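Local coordinates for protein maltose operon transcriptional repressor (Staphylococcus aureus subsp. aureus Mu50, PDB 3HCW) that probably represses transcription of the maltose operon, its periplasmic-binding-protein-like domain being consistent with sensing a small-molecule effector, at residues G11-G16 with L74-E79. Sequence-based numbering, arbitrary orientation.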
loop_
_atom_site.group_PDB
_atom_site.type_symbol
_atom_site.label_atom_id
_atom_site.label_comp_id
_atom_site.label_asym_id
_atom_site.label_seq_id
_atom_site.Cartn_x
_atom_site.Cartn_y
_atom_site.Cartn_z
ATOM N N GLY A 11 -21.918 -6.896 -1.760
ATOM C CA GLY A 11 -21.306 -6.412 -0.524
ATOM C C GLY A 11 -20.033 -7.176 -0.197
ATOM O O GLY A 11 -20.026 -8.406 -0.159
ATOM N N LEU A 12 -18.948 -6.449 0.029
ATOM C CA LEU A 12 -17.663 -7.062 0.357
ATOM C C LEU A 12 -17.299 -6.811 1.831
ATOM O O LEU A 12 -16.911 -5.699 2.192
ATOM C CB LEU A 12 -16.574 -6.525 -0.576
ATOM C CG LEU A 12 -16.964 -6.378 -2.060
ATOM C CD1 LEU A 12 -15.861 -5.713 -2.836
ATOM C CD2 LEU A 12 -17.349 -7.700 -2.726
ATOM N N VAL A 13 -17.419 -7.844 2.668
ATOM C CA VAL A 13 -17.108 -7.716 4.106
ATOM C C VAL A 13 -15.615 -7.831 4.459
ATOM O O VAL A 13 -14.996 -8.887 4.293
ATOM C CB VAL A 13 -17.915 -8.712 4.973
ATOM C CG1 VAL A 13 -17.764 -8.369 6.459
ATOM C CG2 VAL A 13 -19.378 -8.696 4.581
ATOM N N LEU A 14 -15.066 -6.729 4.963
ATOM C CA LEU A 14 -13.679 -6.636 5.415
ATOM C C LEU A 14 -13.558 -6.897 6.921
ATOM O O LEU A 14 -14.536 -6.785 7.667
ATOM C CB LEU A 14 -13.124 -5.242 5.101
ATOM C CG LEU A 14 -12.265 -4.915 3.873
ATOM C CD1 LEU A 14 -10.803 -5.202 4.160
ATOM C CD2 LEU A 14 -12.722 -5.618 2.608
ATOM N N LYS A 15 -12.340 -7.233 7.347
ATOM C CA LYS A 15 -11.990 -7.467 8.752
ATOM C C LYS A 15 -11.963 -6.152 9.551
ATOM O O LYS A 15 -12.489 -6.080 10.667
ATOM C CB LYS A 15 -10.625 -8.166 8.814
ATOM C CG LYS A 15 -10.183 -8.676 10.182
ATOM C CD LYS A 15 -8.647 -8.715 10.288
ATOM C CE LYS A 15 -8.021 -9.736 9.336
ATOM N NZ LYS A 15 -6.534 -9.692 9.352
ATOM N N GLY A 16 -11.346 -5.123 8.967
ATOM C CA GLY A 16 -11.266 -3.786 9.566
ATOM C C GLY A 16 -10.969 -2.688 8.552
ATOM O O GLY A 16 -10.773 -2.962 7.365
ATOM N N LEU A 74 -17.311 -12.639 1.901
ATOM C CA LEU A 74 -16.552 -12.473 3.152
ATOM C C LEU A 74 -15.068 -12.586 2.849
ATOM O O LEU A 74 -14.611 -13.618 2.358
ATOM C CB LEU A 74 -16.924 -13.533 4.189
ATOM C CG LEU A 74 -18.375 -13.672 4.648
ATOM C CD1 LEU A 74 -18.464 -14.696 5.747
ATOM C CD2 LEU A 74 -18.891 -12.362 5.144
ATOM N N LEU A 75 -14.318 -11.529 3.145
ATOM C CA LEU A 75 -12.892 -11.471 2.818
ATOM C C LEU A 75 -11.976 -12.053 3.904
ATOM O O LEU A 75 -10.788 -11.737 3.947
ATOM C CB LEU A 75 -12.454 -10.041 2.526
ATOM C CG LEU A 75 -12.788 -9.213 1.280
ATOM C CD1 LEU A 75 -11.483 -8.690 0.698
ATOM C CD2 LEU A 75 -13.528 -9.952 0.232
ATOM N N TYR A 76 -12.528 -12.904 4.764
ATOM C CA TYR A 76 -11.755 -13.605 5.784
ATOM C C TYR A 76 -12.492 -14.884 6.178
ATOM O O TYR A 76 -13.672 -15.035 5.884
ATOM C CB TYR A 76 -11.535 -12.707 7.012
ATOM C CG TYR A 76 -12.806 -12.391 7.758
ATOM C CD1 TYR A 76 -13.575 -11.278 7.421
ATOM C CD2 TYR A 76 -13.245 -13.209 8.803
ATOM C CE1 TYR A 76 -14.749 -10.994 8.099
ATOM C CE2 TYR A 76 -14.411 -12.938 9.477
ATOM C CZ TYR A 76 -15.154 -11.830 9.123
ATOM O OH TYR A 76 -16.302 -11.563 9.806
ATOM N N SER A 77 -11.791 -15.792 6.854
ATOM C CA SER A 77 -12.403 -16.998 7.410
ATOM C C SER A 77 -12.083 -17.109 8.899
ATOM O O SER A 77 -10.926 -16.980 9.310
ATOM C CB SER A 77 -11.902 -18.239 6.668
ATOM O OG SER A 77 -12.554 -19.411 7.122
ATOM N N LYS A 78 -13.115 -17.328 9.708
ATOM C CA LYS A 78 -12.927 -17.564 11.136
ATOM C C LYS A 78 -13.965 -18.553 11.649
ATOM O O LYS A 78 -15.117 -18.546 11.200
ATOM C CB LYS A 78 -12.965 -16.252 11.930
ATOM C CG LYS A 78 -12.253 -16.322 13.281
ATOM C CD LYS A 78 -11.759 -14.956 13.739
ATOM C CE LYS A 78 -11.139 -15.037 15.125
ATOM N NZ LYS A 78 -10.498 -13.757 15.539
ATOM N N GLU A 79 -13.534 -19.418 12.567
ATOM C CA GLU A 79 -14.423 -20.371 13.227
ATOM C C GLU A 79 -15.401 -19.607 14.111
ATOM O O GLU A 79 -15.000 -18.683 14.832
ATOM C CB GLU A 79 -13.623 -21.377 14.062
ATOM C CG GLU A 79 -14.424 -22.614 14.489
ATOM C CD GLU A 79 -13.975 -23.192 15.827
ATOM O OE1 GLU A 79 -14.834 -23.738 16.554
ATOM O OE2 GLU A 79 -12.770 -23.100 16.156
#
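Val13 sets CG2 anti to its carbonyl carbon and Leu74 does the same with CG (chi1 -58° in Leu74), and the two side chains run side by side on one face of the sheet, Val13 CG2 lying 3.7 Å from Leu74 CD2. Tyr76 takes the tighter rotamer, CG between backbone N and carbonyl carbon (chi1 67°), which turns its ring back toward the chain at 13-15; Tyr76 CE1 comes 4.3 Å from Val13 CG1. Val13 and Leu74 are paired in parallel where strands 9-13 and 71-74 end. Just past that pair, Leu75 N donates to Val13 O at 3.0 Å, close to straight at 160°. Past the strand ends, Leu14 CD2 meets Leu75 CD1 at 3.8 Å, the two side chains crossing at a slant. Helix 82-89 packs on Leu74 and Tyr76, helix 25-39 on Leu14, and the Tyr76 hydroxyl hydrogen-bonds Asp81. These strand ends carry the loops at the C-terminal edge of a parallel sheet, the edge that faces the ligand cleft in this family. A glycerol, probably from the crystallisation liquor, lies near Lys15, consistent with a pocket there. Between 11-16 and 74-79 the single Leu75-Val13 backbone bond carries the sheet pairing into the loops, and apolar contacts take over beyond it.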